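PDB 4FXT: uncharacterized protein from Bacteroides ovatus, which is of unknown function but probably combines an N-terminal transthyretin-like domain with a C-terminal E-set-like domain. Local coordinates for residues A[46-49]-A[50-54]; A[137-141]-A[142-146]; A[73-76]-A[77-80]. All coordinates share one frame; numbering follows the deposited sequence.

Overall arrangement
Contacts 1 and 3 lie in the N-terminal, transthyretin-clan domain, and contact 2 in the C-terminal, E-set-clan domain; along the chain the order is 1, 3, 2. All three are connections in a protein of strands and loops without helices. Contact 1 leads from strand 43-46 to strand 52-58, passing from one sheet to another, contact 3 runs into strand 79-84, and contact 2 lies between strands 127-135 and 147-150. Contacts 1 and 2, centres about 16 Å apart, touch where the aliphatic part of Q49 packs on L139, which places both at the contact between the two domains. Contact 3, its centre about 18 Å from that of contact 1 and about 29 Å from that of contact 2, touches neither.

Contact 1: A[46-49]-A[50-54]; sequences YIAQ and DGSYS
A48 and S52 face each other where the chain reverses, joined by a backbone hydrogen bond of 2.8 Å from A48 N to S52 O. A second one, 3.1 Å from G51 N to A48 O, closes a type I turn over A48 to G51. Its donor lies well above the plane of the A48 carbonyl, 52° out of it. With G51 at positive phi and A48 bonded to both G51 and S52, the pattern is that of a type I turn followed by a G1 bulge. S52 O also receives a CA-H...O contact from I47 CA at 3.5 Å.

Within the turn, the D50 carboxylate reaches forward over the chain that follows. Its CG stands between the backbone N and the carbonyl carbon (chi1 58°), which brings D50 OD1 within 3.1 Å of S52 N and makes an Asx turn. S52 OG donates to D50 OD1 at 2.6 Å; both donors come from one face of the carboxylate plane. Two bonds on OD1 thus hold the group in place, and A48 CB packs against D50 OD1 at 3.5 Å. I47 CG2 rests against the G51 carbonyl, 3.5 Å from G51 O.

I47 packs on W72 and F30, and its backbone bonds to S28 of strand 28-33. Towards the C-terminal domain, Q49 packs on L139 and S196, and D50 on Q195 of strand 192-200. G51 and Y53 bond through their backbones to A14 and G12, placing strand 52-58 beside strand 7-16, while Y53 OH reaches Q90 O on strand 88-93.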
loop_
_atom_site.group_PDB
_atom_site.type_symbol
_atom_site.label_atom_id
_atom_site.label_comp_id
_atom_site.label_asym_id
_atom_site.label_seq_id
_atom_site.Cartn_x
_atom_site.Cartn_y
_atom_site.Cartn_z
ATOM N N TYR A 46 -7.408 -11.316 -0.149
ATOM C CA TYR A 46 -7.296 -10.133 0.663
ATOM C C TYR A 46 -5.815 -9.775 0.921
ATOM O O TYR A 46 -5.015 -10.564 1.452
ATOM C CB TYR A 46 -8.053 -10.346 1.968
ATOM C CG TYR A 46 -9.507 -10.732 1.753
ATOM C CD1 TYR A 46 -10.448 -9.788 1.338
ATOM C CD2 TYR A 46 -9.956 -12.030 2.023
ATOM C CE1 TYR A 46 -11.798 -10.120 1.195
ATOM C CE2 TYR A 46 -11.304 -12.378 1.861
ATOM C CZ TYR A 46 -12.221 -11.414 1.457
ATOM O OH TYR A 46 -13.547 -11.714 1.266
ATOM N N ILE A 47 -5.458 -8.563 0.492
ATOM C CA ILE A 47 -4.102 -8.017 0.550
ATOM C C ILE A 47 -3.939 -7.232 1.835
ATOM O O ILE A 47 -4.745 -6.322 2.117
ATOM C CB ILE A 47 -3.835 -7.128 -0.704
ATOM C CG1 ILE A 47 -4.327 -7.806 -2.015
ATOM C CG2 ILE A 47 -2.369 -6.636 -0.787
ATOM C CD1 ILE A 47 -4.388 -6.906 -3.190
ATOM N N ALA A 48 -2.865 -7.586 2.592
ATOM C CA ALA A 48 -2.426 -6.968 3.833
ATOM C C ALA A 48 -1.842 -5.580 3.548
ATOM O O ALA A 48 -1.557 -5.259 2.382
ATOM C CB ALA A 48 -1.403 -7.863 4.532
ATOM N N GLN A 49 -1.694 -4.729 4.601
ATOM C CA GLN A 49 -1.223 -3.333 4.436
ATOM C C GLN A 49 0.235 -3.243 3.867
ATOM O O GLN A 49 0.612 -2.185 3.349
ATOM C CB GLN A 49 -1.285 -2.566 5.750
ATOM C CG GLN A 49 -0.446 -3.182 6.842
ATOM C CD GLN A 49 0.468 -2.146 7.424
ATOM O OE1 GLN A 49 0.102 -0.940 7.620
ATOM N NE2 GLN A 49 1.679 -2.626 7.739
ATOM N N ASP A 50 1.033 -4.332 3.953
ATOM C CA ASP A 50 2.397 -4.311 3.443
ATOM C C ASP A 50 2.472 -4.821 2.019
ATOM O O ASP A 50 3.586 -5.138 1.549
ATOM C CB ASP A 50 3.334 -5.146 4.331
ATOM C CG ASP A 50 2.999 -6.609 4.541
ATOM O OD1 ASP A 50 1.994 -7.091 3.947
ATOM O OD2 ASP A 50 3.698 -7.263 5.351
ATOM N N GLY A 51 1.303 -4.936 1.366
ATOM C CA GLY A 51 1.169 -5.435 0.002
ATOM C C GLY A 51 1.191 -6.946 -0.166
ATOM O O GLY A 51 1.000 -7.456 -1.283
ATOM N N SER A 52 1.398 -7.692 0.920
ATOM C CA SER A 52 1.460 -9.153 0.790
ATOM C C SER A 52 0.046 -9.790 0.883
ATOM O O SER A 52 -0.886 -9.152 1.373
ATOM C CB SER A 52 2.378 -9.748 1.856
ATOM O OG SER A 52 1.820 -9.536 3.137
ATOM N N TYR A 53 -0.095 -11.038 0.408
ATOM C CA TYR A 53 -1.323 -11.801 0.499
ATOM C C TYR A 53 -1.012 -13.293 0.752
ATOM O O TYR A 53 0.100 -13.767 0.470
ATOM C CB TYR A 53 -2.138 -11.627 -0.779
ATOM C CG TYR A 53 -1.555 -12.389 -1.963
ATOM C CD1 TYR A 53 -1.903 -13.721 -2.204
ATOM C CD2 TYR A 53 -0.642 -11.783 -2.831
ATOM C CE1 TYR A 53 -1.354 -14.431 -3.264
ATOM C CE2 TYR A 53 -0.085 -12.488 -3.899
ATOM C CZ TYR A 53 -0.437 -13.817 -4.102
ATOM O OH TYR A 53 0.081 -14.530 -5.153
ATOM N N SER A 54 -2.014 -14.032 1.260
ATOM C CA SER A 54 -2.003 -15.493 1.501
ATOM C C SER A 54 -3.402 -15.979 1.395
ATOM O O SER A 54 -4.314 -15.270 1.856
ATOM C CB SER A 54 -1.391 -15.874 2.844
ATOM O OG SER A 54 -2.220 -15.458 3.920
#

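Contact 2: A[137-141]-A[142-146]; sequences GILTD and EKQKE. With EDO (1,2-ethanediol), chain O.
D141 and Q144 are tied by two hydrogen bonds: D141 N gives to Q144 O at 2.9 Å, nearly straight at 171°, and Q144 N returns one to D141 OD1, also at 2.9 Å. OD1 accepts again from K143 N, which approaches on its anti lone pair, whereas Q144 N stands above the carboxylate plane. A chi1 of 47° leans the D141 carboxylate over its own backbone and aims OD1 at the two consecutive amides ahead. The bond to K143 N makes this an Asx turn, set in the loop that links strands 127-135 and 147-150 of the E-set-like domain. This loop meets the N-terminal domain, L139 packing on S25 and Q49, and D141 on R24.

T140 rests its CA against Q144 O at 3.4 Å, giving that carbonyl a CA-H...O contact besides its bond from D141 N. The Q144 amide lies across L139, with OE1 3.5 Å from L139 CB. Earlier in the loop, T140 OG1 donates to G137 O at 2.9 Å, nearly in line with the carbonyl.

A 1,2-ethanediol, probably from the crystallisation liquor, bridges 137-139 and E146. Its O1 accepts from G137 N at 3.0 Å and donates to L139 O at 2.9 Å, and its O2 donates to E146 OE1 at 3.0 Å. T136 N is a further partner. T140 O is taken by R180 NH1, I138 O by S196 OG and E142 N by Y193 OH.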
loop_
_atom_site.group_PDB
_atom_site.type_symbol
_atom_site.label_atom_id
_atom_site.label_comp_id
_atom_site.label_asym_id
_atom_site.label_seq_id
_atom_site.Cartn_x
_atom_site.Cartn_y
_atom_site.Cartn_z
ATOM N N GLY A 137 -0.739 2.119 16.243
ATOM C CA GLY A 137 -0.493 0.767 15.766
ATOM C C GLY A 137 0.081 0.632 14.372
ATOM O O GLY A 137 -0.022 1.540 13.561
ATOM N N ILE A 138 0.620 -0.559 14.072
ATOM C CA ILE A 138 1.240 -0.975 12.814
ATOM C C ILE A 138 0.259 -0.650 11.643
ATOM O O ILE A 138 0.730 -0.276 10.587
ATOM C CB ILE A 138 1.681 -2.501 12.866
ATOM C CG1 ILE A 138 2.358 -3.020 11.580
ATOM C CG2 ILE A 138 0.606 -3.417 13.297
ATOM C CD1 ILE A 138 3.733 -2.264 11.097
ATOM N N LEU A 139 -1.048 -0.654 11.852
ATOM C CA LEU A 139 -2.006 -0.250 10.815
ATOM C C LEU A 139 -2.297 1.223 10.917
ATOM O O LEU A 139 -3.007 1.668 11.804
ATOM C CB LEU A 139 -3.327 -1.041 10.902
ATOM C CG LEU A 139 -3.296 -2.565 10.876
ATOM C CD1 LEU A 139 -4.704 -3.065 10.723
ATOM C CD2 LEU A 139 -2.491 -3.103 9.712
ATOM N N THR A 140 -1.736 1.991 10.017
ATOM C CA THR A 140 -1.906 3.455 9.940
ATOM C C THR A 140 -2.237 3.761 8.484
ATOM O O THR A 140 -1.624 3.201 7.563
ATOM C CB THR A 140 -0.646 4.164 10.480
ATOM O OG1 THR A 140 -0.437 3.774 11.828
ATOM C CG2 THR A 140 -0.754 5.655 10.443
ATOM N N ASP A 141 -3.259 4.582 8.280
ATOM C CA ASP A 141 -3.732 4.959 6.948
ATOM C C ASP A 141 -4.609 6.208 7.053
ATOM O O ASP A 141 -4.676 6.838 8.104
ATOM C CB ASP A 141 -4.477 3.789 6.296
ATOM C CG ASP A 141 -5.491 3.107 7.207
ATOM O OD1 ASP A 141 -6.571 3.695 7.430
ATOM O OD2 ASP A 141 -5.248 1.922 7.597
ATOM N N GLU A 142 -5.235 6.603 5.952
ATOM C CA GLU A 142 -6.073 7.797 5.911
ATOM C C GLU A 142 -7.321 7.614 6.844
ATOM O O GLU A 142 -7.825 8.610 7.344
ATOM C CB GLU A 142 -6.474 8.073 4.441
ATOM C CG GLU A 142 -7.088 9.433 4.195
ATOM C CD GLU A 142 -8.538 9.648 4.560
ATOM O OE1 GLU A 142 -9.315 8.669 4.528
ATOM O OE2 GLU A 142 -8.913 10.815 4.803
ATOM N N LYS A 143 -7.788 6.354 7.108
ATOM C CA LYS A 143 -8.971 6.115 7.943
ATOM C C LYS A 143 -8.561 5.921 9.422
ATOM O O LYS A 143 -9.239 6.464 10.289
ATOM C CB LYS A 143 -9.784 4.908 7.437
ATOM C CG LYS A 143 -10.399 5.071 6.025
ATOM C CD LYS A 143 -11.371 6.264 5.871
ATOM C CE LYS A 143 -11.834 6.459 4.445
ATOM N NZ LYS A 143 -12.664 7.680 4.284
ATOM N N GLN A 144 -7.489 5.150 9.714
ATOM C CA GLN A 144 -6.952 4.913 11.059
ATOM C C GLN A 144 -5.713 5.720 11.268
ATOM O O GLN A 144 -4.654 5.392 10.708
ATOM C CB GLN A 144 -6.640 3.441 11.316
ATOM C CG GLN A 144 -7.779 2.465 11.501
ATOM C CD GLN A 144 -7.102 1.142 11.792
ATOM O OE1 GLN A 144 -6.513 0.515 10.888
ATOM N NE2 GLN A 144 -7.038 0.762 13.080
ATOM N N LYS A 145 -5.833 6.792 12.049
ATOM C CA LYS A 145 -4.736 7.741 12.282
ATOM C C LYS A 145 -4.960 8.502 13.560
ATOM O O LYS A 145 -6.111 8.715 13.963
ATOM C CB LYS A 145 -4.622 8.730 11.095
ATOM C CG LYS A 145 -5.985 9.369 10.822
ATOM C CD LYS A 145 -6.089 10.270 9.678
ATOM C CE LYS A 145 -7.559 10.530 9.344
ATOM N NZ LYS A 145 -8.329 11.176 10.431
ATOM N N GLU A 146 -3.849 8.940 14.184
ATOM C CA GLU A 146 -3.885 9.748 15.406
ATOM C C GLU A 146 -3.627 11.220 15.017
ATOM O O GLU A 146 -4.036 12.142 15.723
ATOM C CB GLU A 146 -2.872 9.217 16.441
ATOM C CG GLU A 146 -3.335 9.428 17.868
ATOM C CD GLU A 146 -4.564 8.630 18.239
ATOM O OE1 GLU A 146 -4.777 7.534 17.662
ATOM O OE2 GLU A 146 -5.302 9.093 19.138
HETATM C C1 EDO O . -3.738 3.848 13.943
HETATM O O1 EDO O . -3.221 2.656 14.557
HETATM C C2 EDO O . -4.542 4.778 14.913
HETATM O O2 EDO O . -3.721 5.414 15.887
#

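Contact 3: A[73-76]-A[77-80]; sequences ERPS and NDTI
D78 has its CG turned directly opposite the backbone N (chi1 -175°), which lays its side chain alongside the P75 ring, the two pointing the same way. N77 takes another course: its CG is tucked between its own N and carbonyl carbon (chi1 53°), which swings the amide back towards P75, two residues earlier. P75 therefore meets two side chains with two different ring atoms. Its CG touches D78 CB at 3.7 Å, the closest approach between these side chains, and lies 4.1 Å from D78 OD2. P75 CB sits obliquely above the N77 amide, equally far from both of its ends, 3.9 Å from OD1 and from ND2.

All of this is van der Waals packing, as no hydrogen bond crosses between 73-76 and 77-80. The chain bends because S76 and N77 both adopt helical backbone angles, bringing P75 CA and D78 CA to 5.5 Å. P75 to D78 thus form a beta turn, but one without the closing bond, P75 O being 3.9 Å from D78 N. The carbonyl oxygens P75 O and D78 O stand 3.5 Å apart. S76 and N77 form the exposed crest of the bend, while P75 and D78 pack side by side across it.

The D78 carboxylate finds its charge partner in R66 of strand 60-68, a salt bridge through OD2. Before the bend, E73 OE1 bonds to T95 OG1, and R74 to Y97 OH and G68 O. After it, I80 pairs through its backbone with L64, so that the chain enters strand 79-84 as the edge of the antiparallel sheet, beside strand 60-68.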
loop_
_atom_site.group_PDB
_atom_site.type_symbol
_atom_site.label_atom_id
_atom_site.label_comp_id
_atom_site.label_asym_id
_atom_site.label_seq_id
_atom_site.Cartn_x
_atom_site.Cartn_y
_atom_site.Cartn_z
ATOM N N GLU A 73 -3.791 0.098 -11.545
ATOM C CA GLU A 73 -4.580 -0.268 -12.708
ATOM C C GLU A 73 -5.191 -1.638 -12.511
ATOM O O GLU A 73 -4.506 -2.562 -12.058
ATOM C CB GLU A 73 -3.755 -0.236 -13.992
ATOM C CG GLU A 73 -3.353 1.146 -14.452
ATOM C CD GLU A 73 -2.704 1.180 -15.823
ATOM O OE1 GLU A 73 -2.016 0.201 -16.201
ATOM O OE2 GLU A 73 -2.897 2.199 -16.524
ATOM N N ARG A 74 -6.485 -1.744 -12.839
ATOM C CA ARG A 74 -7.279 -2.959 -12.684
ATOM C C ARG A 74 -7.903 -3.376 -14.043
ATOM O O ARG A 74 -9.123 -3.261 -14.209
ATOM C CB ARG A 74 -8.366 -2.725 -11.608
ATOM C CG ARG A 74 -7.807 -2.528 -10.195
ATOM C CD ARG A 74 -8.621 -1.534 -9.389
ATOM N NE ARG A 74 -8.414 -0.167 -9.865
ATOM C CZ ARG A 74 -9.059 0.904 -9.413
ATOM N NH1 ARG A 74 -9.994 0.781 -8.482
ATOM N NH2 ARG A 74 -8.797 2.104 -9.915
ATOM N N PRO A 75 -7.083 -3.900 -15.006
ATOM C CA PRO A 75 -7.659 -4.336 -16.291
ATOM C C PRO A 75 -8.421 -5.654 -16.159
ATOM O O PRO A 75 -7.953 -6.598 -15.504
ATOM C CB PRO A 75 -6.445 -4.493 -17.205
ATOM C CG PRO A 75 -5.284 -4.670 -16.301
ATOM C CD PRO A 75 -5.619 -4.128 -14.957
ATOM N N SER A 76 -9.618 -5.691 -16.766
ATOM C CA SER A 76 -10.533 -6.836 -16.793
ATOM C C SER A 76 -9.962 -7.969 -17.657
ATOM O O SER A 76 -9.974 -9.133 -17.266
ATOM C CB SER A 76 -11.898 -6.403 -17.343
ATOM O OG SER A 76 -12.387 -5.172 -16.832
ATOM N N ASN A 77 -9.476 -7.587 -18.856
ATOM C CA ASN A 77 -8.892 -8.391 -19.938
ATOM C C ASN A 77 -7.596 -9.117 -19.510
ATOM O O ASN A 77 -7.368 -10.243 -19.957
ATOM C CB ASN A 77 -8.580 -7.457 -21.136
ATOM C CG ASN A 77 -7.737 -6.231 -20.775
ATOM O OD1 ASN A 77 -6.500 -6.273 -20.714
ATOM N ND2 ASN A 77 -8.391 -5.119 -20.483
ATOM N N ASP A 78 -6.742 -8.460 -18.685
ATOM C CA ASP A 78 -5.450 -8.995 -18.251
ATOM C C ASP A 78 -5.638 -9.948 -17.041
ATOM O O ASP A 78 -6.062 -9.528 -15.956
ATOM C CB ASP A 78 -4.469 -7.845 -17.910
ATOM C CG ASP A 78 -3.038 -8.249 -17.563
ATOM O OD1 ASP A 78 -2.650 -9.403 -17.865
ATOM O OD2 ASP A 78 -2.282 -7.387 -17.052
ATOM N N THR A 79 -5.316 -11.239 -17.270
ATOM C CA THR A 79 -5.374 -12.334 -16.299
ATOM C C THR A 79 -3.972 -12.888 -16.063
ATOM O O THR A 79 -3.126 -12.818 -16.960
ATOM C CB THR A 79 -6.329 -13.464 -16.756
ATOM O OG1 THR A 79 -5.794 -14.116 -17.902
ATOM C CG2 THR A 79 -7.730 -12.987 -17.049
ATOM N N ILE A 80 -3.740 -13.465 -14.872
ATOM C CA ILE A 80 -2.464 -14.072 -14.508
ATOM C C ILE A 80 -2.744 -15.519 -14.195
ATOM O O ILE A 80 -3.510 -15.816 -13.278
ATOM C CB ILE A 80 -1.738 -13.322 -13.351
ATOM C CG1 ILE A 80 -1.270 -11.937 -13.824
ATOM C CG2 ILE A 80 -0.531 -14.124 -12.850
ATOM C CD1 ILE A 80 -0.646 -11.073 -12.796
#